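Local atomic coordinates of tail spike protein gp49 (PDB entry 4RU4), a protein that forms a phage tailspike and probably cleaves the O-specific polysaccharide of Pseudomonas as a lyase during entry into the host cell. Residues D53-V64 and D76-S85. Sequence-based numbering, arbitrary orientation. Where two conformers were deposited one is given.
Sequences DEIDWAALQAAV and DYQINRGISS
W57 CG is anti to its own N (chi1 167°), laying the indole along the corner at N80 and R81. N80 CG sits between its N and carbonyl carbon (chi1 62°), turning its amide to D53 and E54. The indole NE1 donates to G82 O at 2.9 Å, with the oxygen near the ring plane. R81 CB covers one face of the five-membered ring, a CH-pi contact; Q61 CB lies on the opposite face. R81 reaches D53 side-on: NE and NH2 both bond to OD1 in a salt bridge. N80 ND2 is that oxygen's third donor; V49 N and A50 N hold D53 OD2. N80 OD1 takes the N-H of E54, the N-cap residue, at 2.9 Å and almost straight (177°). Q61 OE1 accepts from S84 N at 3.0 Å; NE2 donates to S84 O and D65 OD1. D56 OD2 accepts from Q78 N; V23 N and G24 N hold OD1. L60 CD1 packs on Y77 CB, I79 CG2 and I83 CD1. Helix 55-64 crosses strand 76-79 at nearly a right angle and runs almost parallel to strand 82-85, consistent with a cap on the N-terminal end of the parallel beta-helix. Strand 75-79 pairs in parallel with 98-107, and 82-86 with 113-120.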
loop_
_atom_site.group_PDB
_atom_site.type_symbol
_atom_site.label_atom_id
_atom_site.label_comp_id
_atom_site.label_asym_id
_atom_site.label_seq_id
_atom_site.Cartn_x
_atom_site.Cartn_y
_atom_site.Cartn_z
ATOM N N ASP B 53 11.787 -29.992 -39.610
ATOM C CA ASP B 53 10.983 -29.309 -38.568
ATOM C C ASP B 53 10.430 -30.327 -37.567
ATOM O O ASP B 53 10.096 -31.454 -37.932
ATOM C CB ASP B 53 9.773 -28.578 -39.169
ATOM C CG ASP B 53 10.158 -27.323 -39.936
ATOM O OD1 ASP B 53 11.284 -26.817 -39.741
ATOM O OD2 ASP B 53 9.322 -26.859 -40.737
ATOM N N GLU B 54 10.269 -29.908 -36.318
ATOM C CA GLU B 54 9.715 -30.775 -35.286
ATOM C C GLU B 54 8.219 -31.001 -35.472
ATOM O O GLU B 54 7.460 -30.062 -35.732
ATOM C CB GLU B 54 9.960 -30.156 -33.894
ATOM C CG GLU B 54 11.441 -30.111 -33.481
ATOM C CD GLU B 54 11.994 -31.473 -33.073
ATOM O OE1 GLU B 54 11.199 -32.414 -32.862
ATOM O OE2 GLU B 54 13.233 -31.603 -32.957
ATOM N N ILE B 55 7.791 -32.247 -35.330
ATOM C CA ILE B 55 6.371 -32.552 -35.301
ATOM C C ILE B 55 5.634 -31.746 -34.200
ATOM O O ILE B 55 4.538 -31.242 -34.439
ATOM C CB ILE B 55 6.156 -34.085 -35.145
ATOM C CG1 ILE B 55 6.518 -34.795 -36.466
ATOM C CG2 ILE B 55 4.714 -34.402 -34.694
ATOM C CD1 ILE B 55 6.796 -36.318 -36.340
ATOM N N ASP B 56 6.247 -31.588 -33.021
ATOM C CA ASP B 56 5.591 -30.843 -31.938
ATOM C C ASP B 56 5.339 -29.406 -32.354
ATOM O O ASP B 56 4.290 -28.837 -32.047
ATOM C CB ASP B 56 6.427 -30.843 -30.652
ATOM C CG ASP B 56 6.477 -32.214 -29.970
ATOM O OD1 ASP B 56 5.522 -33.007 -30.122
ATOM O OD2 ASP B 56 7.488 -32.487 -29.284
ATOM N N TRP B 57 6.307 -28.812 -33.051
ATOM C CA TRP B 57 6.117 -27.442 -33.510
ATOM C C TRP B 57 5.000 -27.372 -34.556
ATOM O O TRP B 57 4.083 -26.528 -34.469
ATOM C CB TRP B 57 7.413 -26.836 -34.079
ATOM C CG TRP B 57 7.065 -25.546 -34.820
ATOM C CD1 TRP B 57 6.902 -24.300 -34.270
ATOM C CD2 TRP B 57 6.782 -25.409 -36.220
ATOM N NE1 TRP B 57 6.557 -23.392 -35.242
ATOM C CE2 TRP B 57 6.467 -24.048 -36.448
ATOM C CE3 TRP B 57 6.765 -26.300 -37.296
ATOM C CZ2 TRP B 57 6.142 -23.572 -37.695
ATOM C CZ3 TRP B 57 6.446 -25.821 -38.557
ATOM C CH2 TRP B 57 6.144 -24.469 -38.745
ATOM N N ALA B 58 5.084 -28.244 -35.553
ATOM C CA ALA B 58 4.069 -28.288 -36.603
ATOM C C ALA B 58 2.662 -28.465 -35.995
ATOM O O ALA B 58 1.716 -27.765 -36.371
ATOM C CB ALA B 58 4.391 -29.409 -37.637
ATOM N N ALA B 59 2.537 -29.371 -35.031
ATOM C CA ALA B 59 1.249 -29.611 -34.376
ATOM C C ALA B 59 0.744 -28.401 -33.571
ATOM O O ALA B 59 -0.440 -28.039 -33.641
ATOM C CB ALA B 59 1.316 -30.878 -33.479
ATOM N N LEU B 60 1.637 -27.782 -32.801
ATOM C CA LEU B 60 1.254 -26.652 -31.962
ATOM C C LEU B 60 0.901 -25.473 -32.827
ATOM O O LEU B 60 -0.095 -24.809 -32.589
ATOM C CB LEU B 60 2.403 -26.252 -31.046
ATOM C CG LEU B 60 2.441 -26.937 -29.694
ATOM C CD1 LEU B 60 3.825 -26.735 -29.090
ATOM C CD2 LEU B 60 1.357 -26.333 -28.810
ATOM N N GLN B 61 1.714 -25.222 -33.850
ATOM C CA GLN B 61 1.419 -24.115 -34.772
ATOM C C GLN B 61 0.091 -24.330 -35.482
ATOM O O GLN B 61 -0.694 -23.380 -35.644
ATOM C CB GLN B 61 2.550 -23.886 -35.799
ATOM C CG GLN B 61 2.315 -22.647 -36.669
ATOM C CD GLN B 61 2.359 -21.359 -35.843
ATOM O OE1 GLN B 61 3.392 -21.016 -35.265
ATOM N NE2 GLN B 61 1.230 -20.662 -35.764
ATOM N N ALA B 62 -0.164 -25.566 -35.907
ATOM C CA ALA B 62 -1.429 -25.884 -36.595
ATOM C C ALA B 62 -2.626 -25.715 -35.661
ATOM O O ALA B 62 -3.715 -25.254 -36.080
ATOM C CB ALA B 62 -1.405 -27.308 -37.187
ATOM N N ALA B 63 -2.432 -26.073 -34.395
ATOM C CA ALA B 63 -3.495 -25.893 -33.407
ATOM C C ALA B 63 -3.825 -24.410 -33.235
ATOM O O ALA B 63 -5.000 -24.016 -33.237
ATOM C CB ALA B 63 -3.096 -26.514 -32.049
ATOM N N VAL B 64 -2.786 -23.594 -33.060
ATOM C CA VAL B 64 -2.967 -22.148 -33.004
ATOM C C VAL B 64 -3.671 -21.657 -34.264
ATOM O O VAL B 64 -4.604 -20.864 -34.187
ATOM C CB VAL B 64 -1.623 -21.415 -32.815
ATOM C CG1 VAL B 64 -1.764 -19.929 -33.098
ATOM C CG2 VAL B 64 -1.090 -21.655 -31.390
ATOM N N ASP B 76 6.251 -32.358 -22.988
ATOM C CA ASP B 76 7.466 -31.589 -23.159
ATOM C C ASP B 76 7.660 -31.473 -24.659
ATOM O O ASP B 76 8.169 -32.377 -25.298
ATOM C CB ASP B 76 8.629 -32.323 -22.470
ATOM C CG ASP B 76 9.875 -31.466 -22.328
ATOM O OD1 ASP B 76 10.162 -30.611 -23.192
ATOM O OD2 ASP B 76 10.599 -31.654 -21.337
ATOM N N TYR B 77 7.194 -30.363 -25.224
ATOM C CA TYR B 77 7.070 -30.229 -26.674
ATOM C C TYR B 77 8.300 -29.562 -27.288
ATOM O O TYR B 77 8.674 -28.448 -26.900
ATOM C CB TYR B 77 5.808 -29.426 -26.969
ATOM C CG TYR B 77 4.552 -30.054 -26.398
ATOM C CD1 TYR B 77 4.133 -29.778 -25.098
ATOM C CD2 TYR B 77 3.774 -30.910 -27.170
ATOM C CE1 TYR B 77 2.990 -30.352 -24.584
ATOM C CE2 TYR B 77 2.624 -31.479 -26.670
ATOM C CZ TYR B 77 2.237 -31.202 -25.372
ATOM O OH TYR B 77 1.092 -31.775 -24.860
ATOM N N GLN B 78 8.932 -30.243 -28.238
ATOM C CA GLN B 78 10.171 -29.757 -28.821
ATOM C C GLN B 78 9.859 -28.937 -30.055
ATOM O O GLN B 78 9.227 -29.441 -30.995
ATOM C CB GLN B 78 11.086 -30.933 -29.206
ATOM C CG GLN B 78 11.185 -32.003 -28.098
ATOM C CD GLN B 78 11.804 -31.436 -26.831
ATOM O OE1 GLN B 78 12.975 -31.031 -26.830
ATOM N NE2 GLN B 78 10.998 -31.342 -25.756
ATOM N N ILE B 79 10.305 -27.681 -30.065
ATOM C CA ILE B 79 10.027 -26.816 -31.204
ATOM C C ILE B 79 11.305 -26.194 -31.757
ATOM O O ILE B 79 12.217 -25.851 -31.010
ATOM C CB ILE B 79 8.986 -25.725 -30.860
ATOM C CG1 ILE B 79 9.545 -24.756 -29.806
ATOM C CG2 ILE B 79 7.677 -26.386 -30.403
ATOM C CD1 ILE B 79 8.753 -23.450 -29.625
ATOM N N ASN B 80 11.390 -26.071 -33.075
ATOM C CA ASN B 80 12.591 -25.505 -33.662
ATOM C C ASN B 80 12.281 -24.159 -34.304
ATOM O O ASN B 80 13.150 -23.553 -34.929
ATOM C CB ASN B 80 13.150 -26.456 -34.722
ATOM C CG ASN B 80 12.185 -26.668 -35.853
ATOM O OD1 ASN B 80 11.115 -27.246 -35.660
ATOM N ND2 ASN B 80 12.542 -26.189 -37.041
ATOM N N ARG B 81 11.046 -23.700 -34.149
ATOM C CA ARG B 81 10.633 -22.399 -34.701
ATOM C C ARG B 81 9.685 -21.772 -33.722
ATOM O O ARG B 81 9.049 -22.476 -32.937
ATOM C CB ARG B 81 9.844 -22.570 -36.016
ATOM C CG ARG B 81 10.635 -23.133 -37.165
ATOM C CD ARG B 81 9.874 -23.110 -38.509
ATOM N NE ARG B 81 10.646 -23.913 -39.436
ATOM C CZ ARG B 81 11.673 -23.451 -40.138
ATOM N NH1 ARG B 81 12.004 -22.164 -40.073
ATOM N NH2 ARG B 81 12.352 -24.266 -40.935
ATOM N N GLY B 82 9.520 -20.454 -33.811
ATOM C CA GLY B 82 8.579 -19.799 -32.938
ATOM C C GLY B 82 7.149 -20.241 -33.217
ATOM O O GLY B 82 6.806 -20.612 -34.336
ATOM N N ILE B 83 6.316 -20.195 -32.184
ATOM C CA ILE B 83 4.878 -20.358 -32.341
ATOM C C ILE B 83 4.261 -18.955 -32.403
ATOM O O ILE B 83 4.296 -18.213 -31.421
ATOM C CB ILE B 83 4.289 -21.135 -31.151
ATOM C CG1 ILE B 83 5.010 -22.487 -31.000
ATOM C CG2 ILE B 83 2.756 -21.267 -31.297
ATOM C CD1 ILE B 83 4.730 -23.194 -29.676
ATOM N N SER B 84 3.710 -18.583 -33.551
ATOM C CA SER B 84 3.302 -17.192 -33.749
ATOM C C SER B 84 1.874 -16.997 -34.257
ATOM O O SER B 84 1.261 -17.902 -34.829
ATOM C CB SER B 84 4.297 -16.501 -34.698
ATOM O OG SER B 84 4.189 -17.059 -35.995
ATOM N N SER B 85 1.354 -15.793 -34.070
ATOM C CA SER B 85 0.056 -15.478 -34.624
ATOM C C SER B 85 -0.069 -13.991 -34.887
ATOM O O SER B 85 0.715 -13.182 -34.384
ATOM C CB SER B 85 -1.030 -15.902 -33.646
ATOM O OG SER B 85 -0.872 -15.186 -32.443
HETATM O O HOH W 1 5.223 -19.618 -36.887
#